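Local coordinates for Plm1 (PDB 4HXY), which probably uses NADPH to reduce a keto group of the growing polyketide, as the ketoreductase of the first module of phoslactomycin biosynthesis, at residues Trp361-Ala365 / Pro385-Ala391; Ala346-Arg350 / Arg403-Pro407. All coordinates share one frame. Residues are numbered along the deposited sequence.

Contact 1 (Trp361-Ala365 / Pro385-Ala391); sequences WGPWA and PLLVPAA. With NDP (NADPH dihydro-nicotinamide-adenine-dinucleotide phosphate), chain C.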
loop_
_atom_site.group_PDB
_atom_site.type_symbol
_atom_site.label_atom_id
_atom_site.label_comp_id
_atom_site.label_asym_id
_atom_site.label_seq_id
_atom_site.Cartn_x
_atom_site.Cartn_y
_atom_site.Cartn_z
ATOM N N TRP A 361 -4.234 -5.471 6.107
ATOM C CA TRP A 361 -4.804 -5.657 7.421
ATOM C C TRP A 361 -5.245 -4.358 8.128
ATOM O O TRP A 361 -4.531 -3.334 8.133
ATOM C CB TRP A 361 -3.759 -6.281 8.326
ATOM C CG TRP A 361 -3.260 -7.609 7.887
ATOM C CD1 TRP A 361 -2.017 -7.905 7.415
ATOM C CD2 TRP A 361 -3.952 -8.846 8.000
ATOM N NE1 TRP A 361 -1.914 -9.244 7.177
ATOM C CE2 TRP A 361 -3.092 -9.846 7.530
ATOM C CE3 TRP A 361 -5.226 -9.191 8.406
ATOM C CZ2 TRP A 361 -3.471 -11.189 7.473
ATOM C CZ3 TRP A 361 -5.601 -10.512 8.381
ATOM C CH2 TRP A 361 -4.731 -11.501 7.898
ATOM N N GLY A 362 -6.394 -4.443 8.781
ATOM C CA GLY A 362 -6.663 -3.577 9.921
ATOM C C GLY A 362 -5.809 -3.930 11.119
ATOM O O GLY A 362 -4.978 -4.835 11.070
ATOM N N PRO A 363 -6.011 -3.217 12.232
ATOM C CA PRO A 363 -5.214 -3.449 13.410
ATOM C C PRO A 363 -5.433 -4.854 13.933
ATOM O O PRO A 363 -6.538 -5.402 13.820
ATOM C CB PRO A 363 -5.726 -2.399 14.401
ATOM C CG PRO A 363 -7.087 -2.030 13.903
ATOM C CD PRO A 363 -6.996 -2.137 12.422
ATOM N N TRP A 364 -4.365 -5.438 14.470
ATOM C CA TRP A 364 -4.438 -6.711 15.186
ATOM C C TRP A 364 -4.327 -6.502 16.681
ATOM O O TRP A 364 -3.608 -5.624 17.152
ATOM C CB TRP A 364 -3.236 -7.574 14.833
ATOM C CG TRP A 364 -3.222 -8.231 13.474
ATOM C CD1 TRP A 364 -3.501 -7.660 12.253
ATOM C CD2 TRP A 364 -2.793 -9.567 13.205
ATOM N NE1 TRP A 364 -3.298 -8.583 11.249
ATOM C CE2 TRP A 364 -2.852 -9.757 11.805
ATOM C CE3 TRP A 364 -2.385 -10.627 14.013
ATOM C CZ2 TRP A 364 -2.527 -10.967 11.206
ATOM C CZ3 TRP A 364 -2.028 -11.833 13.404
ATOM C CH2 TRP A 364 -2.108 -11.990 12.013
ATOM N N ALA A 365 -5.006 -7.352 17.427
ATOM C CA ALA A 365 -4.807 -7.456 18.874
ATOM C C ALA A 365 -3.516 -8.229 19.121
ATOM O O ALA A 365 -2.978 -8.856 18.208
ATOM C CB ALA A 365 -5.991 -8.206 19.490
ATOM N N PRO A 385 -9.366 -3.945 16.982
ATOM C CA PRO A 385 -8.297 -4.902 16.656
ATOM C C PRO A 385 -8.822 -6.317 16.427
ATOM O O PRO A 385 -9.679 -6.793 17.188
ATOM C CB PRO A 385 -7.367 -4.819 17.868
ATOM C CG PRO A 385 -7.557 -3.423 18.362
ATOM C CD PRO A 385 -9.035 -3.155 18.179
ATOM N N LEU A 386 -8.309 -6.980 15.379
ATOM C CA LEU A 386 -8.715 -8.352 15.060
ATOM C C LEU A 386 -8.122 -9.251 16.116
ATOM O O LEU A 386 -6.957 -9.097 16.460
ATOM C CB LEU A 386 -8.136 -8.776 13.716
ATOM C CG LEU A 386 -8.700 -8.083 12.488
ATOM C CD1 LEU A 386 -7.750 -8.266 11.270
ATOM C CD2 LEU A 386 -10.115 -8.592 12.208
ATOM N N LEU A 387 -8.902 -10.199 16.611
ATOM C CA LEU A 387 -8.345 -11.218 17.498
ATOM C C LEU A 387 -7.425 -12.140 16.697
ATOM O O LEU A 387 -7.638 -12.378 15.512
ATOM C CB LEU A 387 -9.470 -11.981 18.196
ATOM C CG LEU A 387 -10.463 -11.095 18.953
ATOM C CD1 LEU A 387 -11.409 -11.970 19.762
ATOM C CD2 LEU A 387 -9.722 -10.108 19.824
ATOM N N VAL A 388 -6.361 -12.611 17.334
ATOM C CA VAL A 388 -5.342 -13.365 16.632
ATOM C C VAL A 388 -5.881 -14.617 15.916
ATOM O O VAL A 388 -5.536 -14.857 14.766
ATOM C CB VAL A 388 -4.139 -13.670 17.546
ATOM C CG1 VAL A 388 -3.204 -14.617 16.824
ATOM C CG2 VAL A 388 -3.420 -12.362 17.931
ATOM N N PRO A 389 -6.761 -15.406 16.568
ATOM C CA PRO A 389 -7.289 -16.547 15.821
ATOM C C PRO A 389 -8.042 -16.152 14.545
ATOM O O PRO A 389 -7.908 -16.809 13.493
ATOM C CB PRO A 389 -8.252 -17.207 16.824
ATOM C CG PRO A 389 -7.757 -16.736 18.191
ATOM C CD PRO A 389 -7.281 -15.347 17.949
ATOM N N ALA A 390 -8.834 -15.088 14.642
ATOM C CA ALA A 390 -9.604 -14.598 13.502
ATOM C C ALA A 390 -8.677 -14.104 12.397
ATOM O O ALA A 390 -8.931 -14.332 11.205
ATOM C CB ALA A 390 -10.542 -13.486 13.933
ATOM N N ALA A 391 -7.618 -13.393 12.778
ATOM C CA ALA A 391 -6.686 -12.861 11.800
ATOM C C ALA A 391 -5.951 -13.978 11.065
ATOM O O ALA A 391 -5.789 -13.962 9.843
ATOM C CB ALA A 391 -5.689 -11.926 12.476
HETATM P PA NDP C . 6.662 -5.302 14.768
HETATM O O1A NDP C . 6.411 -6.097 16.004
HETATM O O2A NDP C . 7.403 -4.005 14.892
HETATM O O5B NDP C . 7.428 -6.216 13.706
HETATM C C5B NDP C . 8.155 -5.625 12.650
HETATM C C4B NDP C . 9.353 -6.483 12.368
HETATM O O4B NDP C . 10.086 -5.961 11.279
HETATM C C3B NDP C . 10.327 -6.539 13.521
HETATM O O3B NDP C . 10.644 -7.926 13.754
HETATM C C2B NDP C . 11.549 -5.784 13.050
HETATM O O2B NDP C . 12.634 -6.385 13.725
HETATM C C1B NDP C . 11.468 -6.058 11.551
HETATM N N9A NDP C . 12.238 -5.173 10.686
HETATM C C8A NDP C . 12.149 -3.803 10.567
HETATM N N7A NDP C . 13.061 -3.383 9.664
HETATM C C5A NDP C . 13.722 -4.482 9.178
HETATM C C6A NDP C . 14.728 -4.660 8.243
HETATM N N6A NDP C . 15.302 -3.674 7.562
HETATM N N1A NDP C . 15.180 -5.947 8.009
HETATM C C2A NDP C . 14.615 -7.035 8.663
HETATM N N3A NDP C . 13.622 -6.872 9.595
HETATM C C4A NDP C . 13.191 -5.604 9.828
HETATM O O3 NDP C . 5.282 -4.959 14.012
HETATM P PN NDP C . 4.030 -5.902 13.772
HETATM O O1N NDP C . 2.863 -5.204 14.357
HETATM O O2N NDP C . 4.263 -7.316 14.124
HETATM O O5D NDP C . 3.765 -5.745 12.204
HETATM C C5D NDP C . 4.449 -6.523 11.257
HETATM C C4D NDP C . 3.930 -6.158 9.876
HETATM O O4D NDP C . 2.513 -6.168 9.857
HETATM C C3D NDP C . 4.349 -4.767 9.460
HETATM O O3D NDP C . 4.839 -4.804 8.154
HETATM C C2D NDP C . 3.077 -3.945 9.507
HETATM O O2D NDP C . 3.073 -2.871 8.590
HETATM C C1D NDP C . 2.014 -4.994 9.251
HETATM N N1N NDP C . 0.732 -4.641 9.876
HETATM C C2N NDP C . 0.577 -4.691 11.232
HETATM C C3N NDP C . -0.570 -4.212 11.866
HETATM C C7N NDP C . -0.766 -4.338 13.327
HETATM O O7N NDP C . -2.026 -4.029 13.790
HETATM N N7N NDP C . 0.173 -4.674 14.197
HETATM C C4N NDP C . -1.781 -3.939 11.014
HETATM C C5N NDP C . -1.508 -3.925 9.547
HETATM C C6N NDP C . -0.285 -4.293 9.038
HETATM P P2B NDP C . 14.089 -5.726 13.812
HETATM O O1X NDP C . 14.849 -6.623 14.763
HETATM O O2X NDP C . 14.004 -4.286 14.338
HETATM O O3X NDP C . 14.705 -5.670 12.475
#
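The methyl group of Ala391 sits squarely over the indole of Trp364: CB lies 3.4 Å from the centroid of the six-membered ring and 7° off its normal, a CH-pi contact. The backbones meet in a single bridge of parallel pattern. Leu386 N donates to Pro363 O (2.8 Å) and Ala365 N donates to Leu386 O (2.8 Å), so Leu386 grips the residues flanking Trp364. Pro385 CA adds a CA-H...O contact to Pro363 O at 3.4 Å. Leu387 occupies the N-cap position of the helix that begins at Val388, whose first turn brings Ala391 over the face of the indole. Leu386 CD1 fills the space beside both tryptophans, 3.9 Å from Trp361 CE3 and 4.4 Å from Trp364 CD1, while Trp361 packs edge-to-face with Phe320. The cofactor lies against the 361-365 loop: Gly362 O is 3.3 Å from NADPH C4N, and Trp364 N donates to the carboxamide oxygen O7N (2.8 Å). All the protein groups in these hydrogen bonds belong to the main chain. Trp364 N holds the carboxamide while its neighbours Pro363 and Ala365 bond to Leu386, an arrangement consistent with fixing the nicotinamide in the pocket of this Rossmann-fold reductase.

Contact 2 (Ala346-Arg350 / Arg403-Pro407); sequences ARRRR and RAGDP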
loop_
_atom_site.group_PDB
_atom_site.type_symbol
_atom_site.label_atom_id
_atom_site.label_comp_id
_atom_site.label_asym_id
_atom_site.label_seq_id
_atom_site.Cartn_x
_atom_site.Cartn_y
_atom_site.Cartn_z
ATOM N N ALA A 346 2.245 -7.334 -5.457
ATOM C CA ALA A 346 1.527 -8.595 -5.576
ATOM C C ALA A 346 0.865 -8.697 -6.946
ATOM O O ALA A 346 0.904 -9.755 -7.571
ATOM C CB ALA A 346 0.517 -8.794 -4.453
ATOM N N ARG A 347 0.238 -7.611 -7.405
ATOM C CA ARG A 347 -0.385 -7.606 -8.741
ATOM C C ARG A 347 0.659 -7.866 -9.829
ATOM O O ARG A 347 0.418 -8.632 -10.764
ATOM C CB ARG A 347 -1.104 -6.282 -9.008
ATOM C CG ARG A 347 -2.338 -6.086 -8.181
ATOM C CD ARG A 347 -3.221 -4.933 -8.656
ATOM N NE ARG A 347 -2.640 -3.626 -8.356
ATOM C CZ ARG A 347 -2.086 -2.800 -9.243
ATOM N NH1 ARG A 347 -2.034 -3.104 -10.549
ATOM N NH2 ARG A 347 -1.595 -1.640 -8.812
ATOM N N ARG A 348 1.802 -7.220 -9.693
ATOM C CA ARG A 348 2.880 -7.322 -10.672
ATOM C C ARG A 348 3.379 -8.758 -10.768
ATOM O O ARG A 348 3.556 -9.303 -11.869
ATOM C CB ARG A 348 4.025 -6.369 -10.337
ATOM C CG ARG A 348 5.042 -6.219 -11.441
ATOM C CD ARG A 348 6.200 -5.351 -11.019
ATOM N NE ARG A 348 7.161 -6.070 -10.180
ATOM C CZ ARG A 348 8.292 -5.554 -9.716
ATOM N NH1 ARG A 348 8.615 -4.293 -9.967
ATOM N NH2 ARG A 348 9.117 -6.309 -9.004
ATOM N N ARG A 349 3.547 -9.390 -9.615
ATOM C CA ARG A 349 4.080 -10.748 -9.573
ATOM C C ARG A 349 3.086 -11.732 -10.199
ATOM O O ARG A 349 3.478 -12.630 -10.956
ATOM C CB ARG A 349 4.432 -11.117 -8.108
ATOM C CG ARG A 349 5.050 -12.475 -7.930
ATOM C CD ARG A 349 5.667 -12.641 -6.518
ATOM N NE ARG A 349 6.180 -13.990 -6.328
ATOM C CZ ARG A 349 7.442 -14.364 -6.460
ATOM N NH1 ARG A 349 8.376 -13.479 -6.753
ATOM N NH2 ARG A 349 7.760 -15.641 -6.275
ATOM N N ARG A 350 1.793 -11.564 -9.910
ATOM C CA ARG A 350 0.764 -12.395 -10.545
ATOM C C ARG A 350 0.712 -12.223 -12.068
ATOM O O ARG A 350 0.488 -13.215 -12.783
ATOM C CB ARG A 350 -0.603 -12.161 -9.935
ATOM C CG ARG A 350 -0.702 -12.659 -8.513
ATOM C CD ARG A 350 -2.144 -12.758 -8.027
ATOM N NE ARG A 350 -2.861 -11.489 -8.092
ATOM C CZ ARG A 350 -2.907 -10.579 -7.111
ATOM N NH1 ARG A 350 -2.286 -10.781 -5.946
ATOM N NH2 ARG A 350 -3.586 -9.448 -7.284
ATOM N N ARG A 403 -9.389 -17.904 -6.205
ATOM C CA ARG A 403 -9.199 -16.794 -7.120
ATOM C C ARG A 403 -8.271 -15.722 -6.554
ATOM O O ARG A 403 -8.327 -15.368 -5.375
ATOM C CB ARG A 403 -10.544 -16.189 -7.492
ATOM C CG ARG A 403 -11.263 -16.984 -8.578
ATOM C CD ARG A 403 -12.662 -16.451 -8.821
ATOM N NE ARG A 403 -13.505 -16.592 -7.636
ATOM C CZ ARG A 403 -13.979 -17.750 -7.170
ATOM N NH1 ARG A 403 -13.690 -18.901 -7.787
ATOM N NH2 ARG A 403 -14.756 -17.766 -6.081
ATOM N N ALA A 404 -7.418 -15.217 -7.432
ATOM C CA ALA A 404 -6.454 -14.177 -7.103
ATOM C C ALA A 404 -7.177 -12.887 -6.759
ATOM O O ALA A 404 -8.185 -12.557 -7.368
ATOM C CB ALA A 404 -5.523 -13.952 -8.293
ATOM N N GLY A 405 -6.646 -12.167 -5.784
ATOM C CA GLY A 405 -7.199 -10.892 -5.383
ATOM C C GLY A 405 -6.256 -10.233 -4.414
ATOM O O GLY A 405 -5.281 -10.826 -4.013
ATOM N N ASP A 406 -6.534 -9.006 -4.028
ATOM C CA ASP A 406 -5.789 -8.474 -2.909
ATOM C C ASP A 406 -6.867 -7.985 -1.942
ATOM O O ASP A 406 -7.511 -6.985 -2.144
ATOM C CB ASP A 406 -4.795 -7.390 -3.277
ATOM C CG ASP A 406 -3.427 -7.939 -3.740
ATOM O OD1 ASP A 406 -3.094 -9.154 -3.574
ATOM O OD2 ASP A 406 -2.680 -7.090 -4.277
ATOM N N PRO A 407 -7.033 -8.732 -0.876
ATOM C CA PRO A 407 -8.050 -8.449 0.117
ATOM C C PRO A 407 -7.652 -7.430 1.168
ATOM O O PRO A 407 -6.505 -7.299 1.512
ATOM C CB PRO A 407 -8.245 -9.812 0.770
ATOM C CG PRO A 407 -6.885 -10.378 0.740
ATOM C CD PRO A 407 -6.323 -9.985 -0.575
#
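One helical turn, 346-350, lies beside the extended segment 403-407, and the two run in opposite senses: Ala346 CA is 7.8 Å from Asp406 CA, and Arg350 CA is 8.2 Å from Ala404 CA. This nearly even spacing is bridged by side chains, with no backbone hydrogen bond across it. Ala346 and Arg350, one turn apart and joined by the helical bond from Arg350 N to Ala346 O (3.1 Å), lie on the same side of the helix; both CA-to-CB bonds point toward 403-407, and those of Ala404 and Asp406 point back toward the helix. Arg350 NH1 donates to Asp406 OD1 at 3.0 Å, a hydrogen-bonded salt bridge in which the carboxylate oxygen lies near the guanidinium plane. Gly405 O lies over a face of the same guanidinium, 3.6 Å from NH1. Nearer the helix backbone, Arg350 CD rests on Ala404 CB (3.6 Å), so the arginine uses its aliphatic part as well as its charge. Ala346 CB packs 3.6 Å from Asp406 OD2, and Arg347 CG comes within 4.0 Å of that oxygen. Both charged groups have further partners: Arg350 NH1 also bonds to Ala356 O, and Asp406 OD1 accepts from Ser358 N. Arg348 and Arg349 are out of reach of the loop and make salt bridges to Asp308. The contact therefore joins the C-terminal part of helix 333-351 to the link between helix 388-400 and strand 408-412, beside the start of strand 357-361, to which strand 408-412 pairs in parallel.

In the fold
Both contacts border strand 357-361, at its two ends. Contact 1 involves its last residue and the loop beyond, on the cofactor side; contact 2 lies beside its beginning, where the strand lends Ser358 to the polar network. Helix 388-400 relates them too, for contact 1 includes its first turn and contact 2 the loop after its end. Along the chain contact 1 is nested within the span closed by contact 2, yet their centres stand 21 Å apart. Contact 1 is largely buried, aromatic and held by main-chain hydrogen bonds, with NADPH as a third party. Contact 2, smaller and at the surface, relies on a charged side-chain pair, whose Asp406 side chain is about 13 Å from the cofactor.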